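PDB 6SKY: Serine/threonine-protein kinase Tel1 from Chaetomium thermophilum, which probably phosphorylates serine and threonine residues followed by glutamine, using ATP, to activate checkpoint signalling in response to DNA damage. Local coordinates for residues A1633-G1638 and M2058-L2063; H1765-L1770 and P1785-V1790; I2562-S2565 and D2569-H2572; S2689-E2694 and R2711-R2716. One frame throughout, in Å; residues are numbered along the deposited sequence.

Contact 1: residues A1633-G1638 and M2058-L2063; sequences AGRVLG and MVHDGL
Helices 1627-1644 and 2052-2070 of the alpha-solenoid meet where Leu2063 lies against the backbone at Gly1634 and Arg1635, while His2060 approaches the end of the Arg1635 side chain. The short segments cross at 78°, with their axes 9.8 Å apart at the closest point. Gly1634 has only backbone to offer here, and its CA comes within 5.3 Å of the CA of Leu2063. The two methyls of the leucine divide the surface: CD2 rests 4.2 Å from Gly1634 C, and CD1 reaches 4.4 Å from Arg1635 CB. Two distant parts of the sequence, some 420 residues apart, are thereby joined, and the later one belongs to the FAT region with its TPR-like helices. Leu2063 also packs on Leu2087 and Leu2090 of helix 2077-2097, so it is shared between this crossing and the next helix of the FAT region. Arg1635 sends its CG away from the backbone N, chi1 -155°, and bends at chi3, which carries NH2 to 3.7 Å from CE1 of His2060. Guanidinium and imidazole planes are inclined by 54° and no hydrogen bond links them. The buried guanidinium finds its main polar partners on the loop around 1595-1601, where NH1 forms a salt bridge with Asp1601 and NH2 donates to Pro1595 O; NH2 also makes a long, weak ion pair with Asp2094.

Contact 2: residues H1765-L1770 and P1785-V1790; sequences HLAIRL and PILSKV
Leu1787 lays its isobutyl group over Ala1767 and the base of Ile1768, and these overlaps form the centre of the contact. Its CD1 comes 4.0 Å from the CB of Ala1767, with CD2 at 4.1 Å from the same methyl, so the fork of the leucine straddles the alanine. Further back, CB of Leu1787 touches CG1 of Ile1768 at 4.0 Å, and the two side chains run alongside one another, pointing opposite ways. Ile1768 starts from a bond that does not point straight at the other helix. Because CG1 lies beside the backbone N, chi1 -64°, and CD1 continues in an extended chain, the longer branch still spans the gap and ends 4.1 Å from Ser1788 CB. The hydroxyl of Ser1788 turns back to its own helix, where OG is within hydrogen-bonding reach of both Pro1784 O and Pro1785 O, leaving CB to meet the isoleucine. The segments run almost antiparallel, 168° between their directions and 9.6 Å between axes. They are the arms of a helical hairpin in the alpha-solenoid, formed by helices 1762-1771 and 1783-1789 with the short helix 1778-1781 in the connection. Helix 1793-1808 packs alongside both arms, its Phe1793 touching Leu1787 and its Phe1798 touching Leu1766. No hydrogen bond crosses between the two segments, so what holds them to each other is dispersion and the exclusion of water from four modest side-chain surfaces, with no directional bond to fix their register.

Contact 3: residues I2562-S2565 and D2569-H2572; sequences IEVS and DYSH
The ring of Tyr2570 carries CB of Ser2565 over one face and has Glu2563 O at its edge, in the ring plane, 3.6 Å from CE1. The first is a CH-pi contact, with CB 4.2 Å from the ring centroid and 27° off the normal. CG2 of Ile2562 approaches CE1 obliquely at 3.9 Å. All this happens within one loop, between helix 2541-2552 and strand 2576-2585 of the antiparallel N-lobe sheet, and it folds the loop back on itself across three intervening residues. With CG anti to the carbonyl carbon, chi1 -69°, Tyr2570 swings its ring toward residues 2562-2565. The phenol oxygen ties the two segments together: Ser2565 N donates to Tyr2570 OH over 2.9 Å at a nearly straight 164°, and the same OH is hydrogen-bonded to His2460 ND1. Val2564 runs beside the tyrosine, its CG1 close to OH. Replacing Tyr2570 with a phenylalanine would probably leave the amide of Ser2565 without its acceptor and break the tie to His2460. The loop is also held to helix 2461-2472, where His2463 NE2 is hydrogen-bonded to Ile2562 O. OG of Ser2565 sits at the edge of the His2572 ring, in its plane and 3.8 Å from NE2.

Contact 4: residues S2689-E2694 and R2711-R2716; sequences SQCRKE and RRVTER
Segments 2689-2694 and 2711-2716 approach most closely at Cys2691 and Val2713, whose CA atoms are 6.2 Å apart. The first is helical throughout, the second starts on helix 2703-2714 and runs on into a loop, and the facing residues Cys2691 and Glu2694 stand three apart, on the same side of helix 2688-2697. Val2713 points its side chain between them and gives one methyl to each. CG1 meets Cys2691, lying 4.0 Å from its SG. The sulfur is brought there because it sits beside the backbone N, anti to the carbonyl carbon, chi1 -65°. The other methyl, CG2, lies 3.9 Å from CB of Glu2694, whose chain is extended beyond CG and crosses the valine obliquely, so that OE1 comes to 3.4 Å from that same methyl. With Val2713 cut back to an alanine, Cys2691 SG and the Glu2694 side chain are likely to lose the methyls they rest on, opening a gap between the helices. The glutamate is near positive charge without pairing with it: its OE1 is 5.1 Å from Arg2712 NE, so any attraction is long-range and probably weak. Both helices belong to the phosphatidylinositol 3- and 4-kinase family region, in the C-lobe, and a short connection after residue 2697 leads from one to the other. Phe2717, just beyond the second segment, covers Cys2691. Tyr2943, after helix 2930-2933 at the C-terminal FATC end, packs on Cys2691 and Arg2692, while helix 2802-2806 reaches Thr2714 O through a weak hydrogen bond from Arg2802.

How the contacts relate
Contact 2 is nested in the long chain loop that contact 1 closes, yet their centres are 41 Å apart; both join helices of the alpha-solenoid. Contacts 3 and 4 follow in series, in the kinase part, with centres 52 Å apart. The widest separation is between contacts 1 and 4, whose centres lie 65 Å apart on opposite sides of the chain's centre. No two contacts touch, and all lie away from the nucleotide and magnesium sites. Contact 3 leads into the sheet whose strand 2604-2611 supplies Leu2608 and Lys2610 to the ATP-analogue pocket, whereas contact 4 falls in sequence between the pocket residues Pro2669 and His2762.

Contact 1: residues A1633-G1638 and M2058-L2063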
loop_
_atom_site.group_PDB
_atom_site.type_symbol
_atom_site.label_atom_id
_atom_site.label_comp_id
_atom_site.label_asym_id
_atom_site.label_seq_id
_atom_site.Cartn_x
_atom_site.Cartn_y
_atom_site.Cartn_z
ATOM N N ALA A 1633 -3.764 26.957 -39.763
ATOM C CA ALA A 1633 -2.596 26.888 -38.899
ATOM C C ALA A 1633 -2.905 26.141 -37.615
ATOM O O ALA A 1633 -2.059 25.408 -37.097
ATOM C CB ALA A 1633 -2.091 28.291 -38.586
ATOM N N GLY A 1634 -4.110 26.316 -37.082
ATOM C CA GLY A 1634 -4.510 25.541 -35.925
ATOM C C GLY A 1634 -4.611 24.065 -36.224
ATOM O O GLY A 1634 -4.244 23.235 -35.403
ATOM N N ARG A 1635 -5.110 23.716 -37.402
ATOM C CA ARG A 1635 -5.170 22.309 -37.773
ATOM C C ARG A 1635 -3.776 21.700 -37.865
ATOM O O ARG A 1635 -3.547 20.579 -37.404
ATOM C CB ARG A 1635 -5.913 22.162 -39.089
ATOM C CG ARG A 1635 -6.548 20.833 -39.284
ATOM C CD ARG A 1635 -6.806 20.613 -40.739
ATOM N NE ARG A 1635 -8.206 20.768 -41.095
ATOM C CZ ARG A 1635 -8.646 20.760 -42.345
ATOM N NH1 ARG A 1635 -7.792 20.620 -43.344
ATOM N NH2 ARG A 1635 -9.935 20.900 -42.596
ATOM N N VAL A 1636 -2.821 22.442 -38.423
ATOM C CA VAL A 1636 -1.455 21.933 -38.533
ATOM C C VAL A 1636 -0.800 21.816 -37.161
ATOM O O VAL A 1636 -0.148 20.811 -36.857
ATOM C CB VAL A 1636 -0.636 22.823 -39.481
ATOM C CG1 VAL A 1636 0.823 22.471 -39.413
ATOM C CG2 VAL A 1636 -1.137 22.665 -40.885
ATOM N N LEU A 1637 -0.959 22.826 -36.307
ATOM C CA LEU A 1637 -0.382 22.757 -34.968
ATOM C C LEU A 1637 -1.018 21.653 -34.139
ATOM O O LEU A 1637 -0.336 20.984 -33.357
ATOM C CB LEU A 1637 -0.543 24.090 -34.253
ATOM C CG LEU A 1637 0.291 25.273 -34.706
ATOM C CD1 LEU A 1637 -0.120 26.481 -33.913
ATOM C CD2 LEU A 1637 1.743 24.981 -34.495
ATOM N N GLY A 1638 -2.326 21.454 -34.283
ATOM C CA GLY A 1638 -2.988 20.405 -33.542
ATOM C C GLY A 1638 -2.561 19.028 -33.989
ATOM O O GLY A 1638 -2.382 18.134 -33.167
ATOM N N MET A 2058 -18.315 25.051 -36.877
ATOM C CA MET A 2058 -18.056 25.238 -35.452
ATOM C C MET A 2058 -16.653 24.775 -35.073
ATOM O O MET A 2058 -15.969 25.427 -34.275
ATOM C CB MET A 2058 -19.105 24.502 -34.631
ATOM C CG MET A 2058 -18.993 24.753 -33.159
ATOM S SD MET A 2058 -19.447 26.418 -32.682
ATOM C CE MET A 2058 -21.174 26.400 -33.112
ATOM N N VAL A 2059 -16.200 23.663 -35.652
ATOM C CA VAL A 2059 -14.842 23.188 -35.400
ATOM C C VAL A 2059 -13.816 24.202 -35.885
ATOM O O VAL A 2059 -12.824 24.477 -35.200
ATOM C CB VAL A 2059 -14.636 21.814 -36.058
ATOM C CG1 VAL A 2059 -13.194 21.412 -35.993
ATOM C CG2 VAL A 2059 -15.495 20.778 -35.387
ATOM N N HIS A 2060 -14.037 24.781 -37.066
ATOM C CA HIS A 2060 -13.084 25.745 -37.606
ATOM C C HIS A 2060 -13.064 27.032 -36.796
ATOM O O HIS A 2060 -12.000 27.628 -36.592
ATOM C CB HIS A 2060 -13.409 26.032 -39.062
ATOM C CG HIS A 2060 -13.112 24.888 -39.974
ATOM N ND1 HIS A 2060 -12.323 23.826 -39.596
ATOM C CD2 HIS A 2060 -13.494 24.638 -41.246
ATOM C CE1 HIS A 2060 -12.235 22.968 -40.594
ATOM N NE2 HIS A 2060 -12.937 23.438 -41.608
ATOM N N ASP A 2061 -14.224 27.475 -36.315
ATOM C CA ASP A 2061 -14.239 28.621 -35.416
ATOM C C ASP A 2061 -13.481 28.319 -34.131
ATOM O O ASP A 2061 -12.782 29.188 -33.594
ATOM C CB ASP A 2061 -15.676 29.024 -35.113
ATOM C CG ASP A 2061 -15.775 30.395 -34.472
ATOM O OD1 ASP A 2061 -14.724 31.027 -34.228
ATOM O OD2 ASP A 2061 -16.909 30.848 -34.213
ATOM N N GLY A 2062 -13.592 27.087 -33.632
ATOM C CA GLY A 2062 -12.843 26.716 -32.443
ATOM C C GLY A 2062 -11.345 26.756 -32.661
ATOM O O GLY A 2062 -10.599 27.277 -31.831
ATOM N N LEU A 2063 -10.886 26.202 -33.783
ATOM C CA LEU A 2063 -9.458 26.226 -34.097
ATOM C C LEU A 2063 -8.940 27.650 -34.220
ATOM O O LEU A 2063 -7.870 27.986 -33.696
ATOM C CB LEU A 2063 -9.192 25.459 -35.389
ATOM C CG LEU A 2063 -9.427 23.954 -35.386
ATOM C CD1 LEU A 2063 -9.388 23.418 -36.784
ATOM C CD2 LEU A 2063 -8.391 23.269 -34.545
#

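Contact 2: residues H1765-L1770 and P1785-V1790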
loop_
_atom_site.group_PDB
_atom_site.type_symbol
_atom_site.label_atom_id
_atom_site.label_comp_id
_atom_site.label_asym_id
_atom_site.label_seq_id
_atom_site.Cartn_x
_atom_site.Cartn_y
_atom_site.Cartn_z
ATOM N N HIS A 1765 12.149 57.608 -25.539
ATOM C CA HIS A 1765 12.671 58.787 -24.863
ATOM C C HIS A 1765 13.954 58.473 -24.108
ATOM O O HIS A 1765 14.928 59.230 -24.184
ATOM C CB HIS A 1765 11.614 59.344 -23.918
ATOM C CG HIS A 1765 10.333 59.710 -24.595
ATOM N ND1 HIS A 1765 10.282 60.152 -25.899
ATOM C CD2 HIS A 1765 9.055 59.702 -24.150
ATOM C CE1 HIS A 1765 9.027 60.395 -26.229
ATOM N NE2 HIS A 1765 8.263 60.128 -25.187
ATOM N N LEU A 1766 13.980 57.356 -23.378
ATOM C CA LEU A 1766 15.169 57.018 -22.602
ATOM C C LEU A 1766 16.340 56.667 -23.504
ATOM O O LEU A 1766 17.485 57.016 -23.205
ATOM C CB LEU A 1766 14.864 55.869 -21.650
ATOM C CG LEU A 1766 16.000 55.467 -20.721
ATOM C CD1 LEU A 1766 16.430 56.632 -19.881
ATOM C CD2 LEU A 1766 15.561 54.343 -19.847
ATOM N N ALA A 1767 16.078 55.996 -24.623
ATOM C CA ALA A 1767 17.147 55.677 -25.554
ATOM C C ALA A 1767 17.741 56.935 -26.156
ATOM O O ALA A 1767 18.962 57.046 -26.284
ATOM C CB ALA A 1767 16.626 54.750 -26.645
ATOM N N ILE A 1768 16.896 57.899 -26.530
ATOM C CA ILE A 1768 17.414 59.160 -27.053
ATOM C C ILE A 1768 18.222 59.886 -25.989
ATOM O O ILE A 1768 19.315 60.400 -26.260
ATOM C CB ILE A 1768 16.265 60.035 -27.579
ATOM C CG1 ILE A 1768 15.590 59.365 -28.768
ATOM C CG2 ILE A 1768 16.782 61.380 -27.995
ATOM C CD1 ILE A 1768 14.351 60.071 -29.225
ATOM N N ARG A 1769 17.701 59.941 -24.762
ATOM C CA ARG A 1769 18.391 60.642 -23.685
ATOM C C ARG A 1769 19.757 60.036 -23.408
ATOM O O ARG A 1769 20.713 60.756 -23.106
ATOM C CB ARG A 1769 17.532 60.616 -22.427
ATOM C CG ARG A 1769 18.178 61.222 -21.213
ATOM C CD ARG A 1769 18.032 62.722 -21.203
ATOM N NE ARG A 1769 17.577 63.191 -19.901
ATOM C CZ ARG A 1769 18.381 63.453 -18.875
ATOM N NH1 ARG A 1769 17.873 63.871 -17.725
ATOM N NH2 ARG A 1769 19.692 63.296 -18.997
ATOM N N LEU A 1770 19.868 58.709 -23.508
ATOM C CA LEU A 1770 21.150 58.047 -23.290
ATOM C C LEU A 1770 22.091 58.265 -24.465
ATOM O O LEU A 1770 23.265 58.594 -24.276
ATOM C CB LEU A 1770 20.936 56.555 -23.054
ATOM C CG LEU A 1770 20.352 56.147 -21.709
ATOM C CD1 LEU A 1770 20.107 54.660 -21.683
ATOM C CD2 LEU A 1770 21.299 56.547 -20.609
ATOM N N PRO A 1785 17.565 60.355 -34.655
ATOM C CA PRO A 1785 16.582 60.364 -35.752
ATOM C C PRO A 1785 15.832 59.055 -35.906
ATOM O O PRO A 1785 14.598 59.046 -35.877
ATOM C CB PRO A 1785 17.445 60.670 -36.976
ATOM C CG PRO A 1785 18.533 61.463 -36.457
ATOM C CD PRO A 1785 18.850 60.917 -35.112
ATOM N N ILE A 1786 16.554 57.942 -36.052
ATOM C CA ILE A 1786 15.915 56.648 -36.266
ATOM C C ILE A 1786 15.066 56.259 -35.068
ATOM O O ILE A 1786 13.972 55.710 -35.217
ATOM C CB ILE A 1786 16.975 55.579 -36.568
ATOM C CG1 ILE A 1786 17.851 56.019 -37.728
ATOM C CG2 ILE A 1786 16.320 54.282 -36.908
ATOM C CD1 ILE A 1786 18.857 54.999 -38.122
ATOM N N LEU A 1787 15.556 56.531 -33.862
ATOM C CA LEU A 1787 14.813 56.152 -32.666
ATOM C C LEU A 1787 13.499 56.906 -32.577
ATOM O O LEU A 1787 12.488 56.350 -32.137
ATOM C CB LEU A 1787 15.656 56.399 -31.418
ATOM C CG LEU A 1787 16.824 55.442 -31.191
ATOM C CD1 LEU A 1787 17.800 56.025 -30.208
ATOM C CD2 LEU A 1787 16.319 54.122 -30.690
ATOM N N SER A 1788 13.485 58.168 -33.008
ATOM C CA SER A 1788 12.263 58.957 -32.914
ATOM C C SER A 1788 11.298 58.664 -34.057
ATOM O O SER A 1788 10.080 58.647 -33.850
ATOM C CB SER A 1788 12.610 60.440 -32.879
ATOM O OG SER A 1788 13.707 60.703 -33.728
ATOM N N LYS A 1789 11.810 58.431 -35.264
ATOM C CA LYS A 1789 10.924 58.240 -36.408
ATOM C C LYS A 1789 10.389 56.816 -36.474
ATOM O O LYS A 1789 9.181 56.594 -36.370
ATOM C CB LYS A 1789 11.654 58.589 -37.703
ATOM C CG LYS A 1789 12.314 59.953 -37.704
ATOM C CD LYS A 1789 11.328 61.075 -37.917
ATOM C CE LYS A 1789 12.064 62.353 -38.265
ATOM N NZ LYS A 1789 11.144 63.402 -38.780
ATOM N N VAL A 1790 11.278 55.836 -36.641
ATOM C CA VAL A 1790 10.850 54.465 -36.883
ATOM C C VAL A 1790 10.114 53.919 -35.670
ATOM O O VAL A 1790 10.496 54.172 -34.521
ATOM C CB VAL A 1790 12.055 53.583 -37.236
ATOM C CG1 VAL A 1790 11.591 52.219 -37.674
ATOM C CG2 VAL A 1790 12.875 54.234 -38.314
#

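Contact 3: residues I2562-S2565 and D2569-H2572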
loop_
_atom_site.group_PDB
_atom_site.type_symbol
_atom_site.label_atom_id
_atom_site.label_comp_id
_atom_site.label_asym_id
_atom_site.label_seq_id
_atom_site.Cartn_x
_atom_site.Cartn_y
_atom_site.Cartn_z
ATOM N N ILE A 2562 28.966 1.187 -32.534
ATOM C CA ILE A 2562 28.151 0.771 -33.664
ATOM C C ILE A 2562 26.952 0.004 -33.134
ATOM O O ILE A 2562 27.110 -0.957 -32.374
ATOM C CB ILE A 2562 28.962 -0.095 -34.641
ATOM C CG1 ILE A 2562 30.221 0.634 -35.086
ATOM C CG2 ILE A 2562 28.136 -0.469 -35.840
ATOM C CD1 ILE A 2562 31.082 -0.179 -35.998
ATOM N N GLU A 2563 25.757 0.417 -33.529
ATOM C CA GLU A 2563 24.565 -0.326 -33.158
ATOM C C GLU A 2563 24.445 -1.574 -34.017
ATOM O O GLU A 2563 24.936 -1.625 -35.145
ATOM C CB GLU A 2563 23.319 0.537 -33.317
ATOM C CG GLU A 2563 23.406 1.869 -32.605
ATOM C CD GLU A 2563 23.557 1.726 -31.107
ATOM O OE1 GLU A 2563 22.973 0.784 -30.533
ATOM O OE2 GLU A 2563 24.263 2.554 -30.499
ATOM N N VAL A 2564 23.785 -2.587 -33.472
ATOM C CA VAL A 2564 23.640 -3.860 -34.167
ATOM C C VAL A 2564 22.527 -3.735 -35.195
ATOM O O VAL A 2564 21.455 -3.195 -34.905
ATOM C CB VAL A 2564 23.363 -4.991 -33.167
ATOM C CG1 VAL A 2564 23.496 -6.327 -33.837
ATOM C CG2 VAL A 2564 24.315 -4.902 -32.003
ATOM N N SER A 2565 22.776 -4.229 -36.403
ATOM C CA SER A 2565 21.859 -4.061 -37.521
ATOM C C SER A 2565 21.076 -5.345 -37.750
ATOM O O SER A 2565 21.662 -6.384 -38.061
ATOM C CB SER A 2565 22.614 -3.674 -38.788
ATOM O OG SER A 2565 22.873 -2.284 -38.817
ATOM N N ASP A 2569 23.487 -5.035 -42.452
ATOM C CA ASP A 2569 24.093 -4.125 -43.417
ATOM C C ASP A 2569 24.936 -3.111 -42.662
ATOM O O ASP A 2569 24.397 -2.239 -41.974
ATOM C CB ASP A 2569 23.025 -3.431 -44.257
ATOM C CG ASP A 2569 23.615 -2.504 -45.300
ATOM O OD1 ASP A 2569 24.237 -3.006 -46.259
ATOM O OD2 ASP A 2569 23.457 -1.272 -45.161
ATOM N N TYR A 2570 26.250 -3.211 -42.802
ATOM C CA TYR A 2570 27.180 -2.318 -42.128
ATOM C C TYR A 2570 27.959 -1.486 -43.134
ATOM O O TYR A 2570 29.166 -1.286 -43.004
ATOM C CB TYR A 2570 28.125 -3.098 -41.220
ATOM C CG TYR A 2570 27.431 -3.683 -40.021
ATOM C CD1 TYR A 2570 27.099 -2.890 -38.944
ATOM C CD2 TYR A 2570 27.100 -5.021 -39.976
ATOM C CE1 TYR A 2570 26.464 -3.409 -37.864
ATOM C CE2 TYR A 2570 26.463 -5.546 -38.898
ATOM C CZ TYR A 2570 26.149 -4.735 -37.844
ATOM O OH TYR A 2570 25.511 -5.253 -36.751
ATOM N N SER A 2571 27.269 -0.994 -44.157
ATOM C CA SER A 2571 27.880 -0.103 -45.132
ATOM C C SER A 2571 27.712 1.360 -44.763
ATOM O O SER A 2571 28.535 2.190 -45.161
ATOM C CB SER A 2571 27.286 -0.355 -46.517
ATOM O OG SER A 2571 25.879 -0.199 -46.492
ATOM N N HIS A 2572 26.680 1.693 -44.000
ATOM C CA HIS A 2572 26.427 3.062 -43.582
ATOM C C HIS A 2572 27.326 3.513 -42.442
ATOM O O HIS A 2572 27.045 4.545 -41.829
ATOM C CB HIS A 2572 24.966 3.220 -43.164
ATOM C CG HIS A 2572 24.599 2.417 -41.957
ATOM N ND1 HIS A 2572 24.733 2.898 -40.675
ATOM C CD2 HIS A 2572 24.110 1.160 -41.839
ATOM C CE1 HIS A 2572 24.339 1.974 -39.816
ATOM N NE2 HIS A 2572 23.957 0.909 -40.497
#

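Contact 4: residues S2689-E2694 and R2711-R2716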
loop_
_atom_site.group_PDB
_atom_site.type_symbol
_atom_site.label_atom_id
_atom_site.label_comp_id
_atom_site.label_asym_id
_atom_site.label_seq_id
_atom_site.Cartn_x
_atom_site.Cartn_y
_atom_site.Cartn_z
ATOM N N SER A 2689 46.430 22.651 -4.002
ATOM C CA SER A 2689 47.597 21.894 -3.575
ATOM C C SER A 2689 47.886 22.090 -2.094
ATOM O O SER A 2689 48.326 21.154 -1.423
ATOM C CB SER A 2689 48.805 22.291 -4.414
ATOM O OG SER A 2689 48.870 23.693 -4.568
ATOM N N GLN A 2690 47.629 23.282 -1.561
ATOM C CA GLN A 2690 47.839 23.505 -0.139
ATOM C C GLN A 2690 46.852 22.707 0.697
ATOM O O GLN A 2690 47.222 22.138 1.729
ATOM C CB GLN A 2690 47.736 24.993 0.166
ATOM C CG GLN A 2690 48.594 25.833 -0.745
ATOM C CD GLN A 2690 48.496 27.308 -0.455
ATOM O OE1 GLN A 2690 47.729 27.736 0.403
ATOM N NE2 GLN A 2690 49.280 28.100 -1.169
ATOM N N CYS A 2691 45.592 22.645 0.264
ATOM C CA CYS A 2691 44.610 21.809 0.946
ATOM C C CYS A 2691 44.993 20.340 0.871
ATOM O O CYS A 2691 44.895 19.613 1.867
ATOM C CB CYS A 2691 43.225 22.022 0.341
ATOM S SG CYS A 2691 42.537 23.660 0.554
ATOM N N ARG A 2692 45.443 19.883 -0.298
ATOM C CA ARG A 2692 45.838 18.487 -0.429
ATOM C C ARG A 2692 47.006 18.156 0.482
ATOM O O ARG A 2692 47.020 17.105 1.127
ATOM C CB ARG A 2692 46.195 18.163 -1.875
ATOM C CG ARG A 2692 46.833 16.814 -2.022
ATOM C CD ARG A 2692 46.808 16.306 -3.436
ATOM N NE ARG A 2692 47.288 14.928 -3.487
ATOM C CZ ARG A 2692 47.217 14.140 -4.552
ATOM N NH1 ARG A 2692 46.681 14.583 -5.680
ATOM N NH2 ARG A 2692 47.680 12.903 -4.490
ATOM N N LYS A 2693 47.991 19.045 0.563
ATOM C CA LYS A 2693 49.154 18.782 1.398
ATOM C C LYS A 2693 48.801 18.816 2.877
ATOM O O LYS A 2693 49.288 17.988 3.653
ATOM C CB LYS A 2693 50.253 19.786 1.083
ATOM C CG LYS A 2693 51.502 19.615 1.895
ATOM C CD LYS A 2693 52.525 20.650 1.491
ATOM C CE LYS A 2693 53.793 20.544 2.315
ATOM N NZ LYS A 2693 54.776 21.585 1.907
ATOM N N GLU A 2694 47.967 19.768 3.294
ATOM C CA GLU A 2694 47.560 19.813 4.693
ATOM C C GLU A 2694 46.758 18.583 5.075
ATOM O O GLU A 2694 46.837 18.113 6.213
ATOM C CB GLU A 2694 46.762 21.081 4.974
ATOM C CG GLU A 2694 47.596 22.158 5.629
ATOM C CD GLU A 2694 46.921 23.508 5.640
ATOM O OE1 GLU A 2694 45.829 23.628 6.235
ATOM O OE2 GLU A 2694 47.487 24.453 5.052
ATOM N N ARG A 2711 38.208 20.189 9.046
ATOM C CA ARG A 2711 37.347 21.344 9.265
ATOM C C ARG A 2711 38.104 22.641 9.035
ATOM O O ARG A 2711 37.580 23.576 8.417
ATOM C CB ARG A 2711 36.767 21.322 10.670
ATOM C CG ARG A 2711 35.757 20.245 10.904
ATOM C CD ARG A 2711 35.153 20.406 12.270
ATOM N NE ARG A 2711 34.441 19.212 12.700
ATOM C CZ ARG A 2711 33.149 19.006 12.494
ATOM N NH1 ARG A 2711 32.580 17.891 12.921
ATOM N NH2 ARG A 2711 32.427 19.916 11.860
ATOM N N ARG A 2712 39.342 22.714 9.519
ATOM C CA ARG A 2712 40.140 23.915 9.320
ATOM C C ARG A 2712 40.379 24.187 7.843
ATOM O O ARG A 2712 40.410 25.344 7.418
ATOM C CB ARG A 2712 41.465 23.775 10.057
ATOM C CG ARG A 2712 42.290 25.030 10.108
ATOM C CD ARG A 2712 43.756 24.712 10.310
ATOM N NE ARG A 2712 43.960 23.433 10.983
ATOM C CZ ARG A 2712 43.846 23.246 12.293
ATOM N NH1 ARG A 2712 44.052 22.045 12.813
ATOM N NH2 ARG A 2712 43.511 24.255 13.082
ATOM N N VAL A 2713 40.559 23.139 7.045
ATOM C CA VAL A 2713 40.842 23.337 5.628
ATOM C C VAL A 2713 39.582 23.707 4.858
ATOM O O VAL A 2713 39.623 24.557 3.967
ATOM C CB VAL A 2713 41.522 22.089 5.041
ATOM C CG1 VAL A 2713 40.989 21.780 3.666
ATOM C CG2 VAL A 2713 43.008 22.304 4.972
ATOM N N THR A 2714 38.444 23.094 5.174
ATOM C CA THR A 2714 37.236 23.457 4.449
ATOM C C THR A 2714 36.619 24.758 4.932
ATOM O O THR A 2714 35.710 25.265 4.276
ATOM C CB THR A 2714 36.185 22.354 4.521
ATOM O OG1 THR A 2714 35.682 22.247 5.850
ATOM C CG2 THR A 2714 36.772 21.046 4.099
ATOM N N GLU A 2715 37.069 25.312 6.053
ATOM C CA GLU A 2715 36.632 26.660 6.391
ATOM C C GLU A 2715 37.317 27.730 5.557
ATOM O O GLU A 2715 36.880 28.882 5.580
ATOM C CB GLU A 2715 36.863 26.934 7.872
ATOM C CG GLU A 2715 35.667 26.588 8.726
ATOM C CD GLU A 2715 36.013 26.403 10.186
ATOM O OE1 GLU A 2715 37.192 26.583 10.554
ATOM O OE2 GLU A 2715 35.100 26.069 10.969
ATOM N N ARG A 2716 38.369 27.380 4.826
ATOM C CA ARG A 2716 39.091 28.305 3.965
ATOM C C ARG A 2716 39.033 27.862 2.512
ATOM O O ARG A 2716 39.957 28.109 1.745
ATOM C CB ARG A 2716 40.543 28.434 4.407
ATOM C CG ARG A 2716 40.726 28.991 5.786
ATOM C CD ARG A 2716 42.154 29.414 5.968
ATOM N NE ARG A 2716 42.568 30.340 4.920
ATOM C CZ ARG A 2716 43.827 30.691 4.690
ATOM N NH1 ARG A 2716 44.114 31.538 3.714
ATOM N NH2 ARG A 2716 44.801 30.188 5.433
#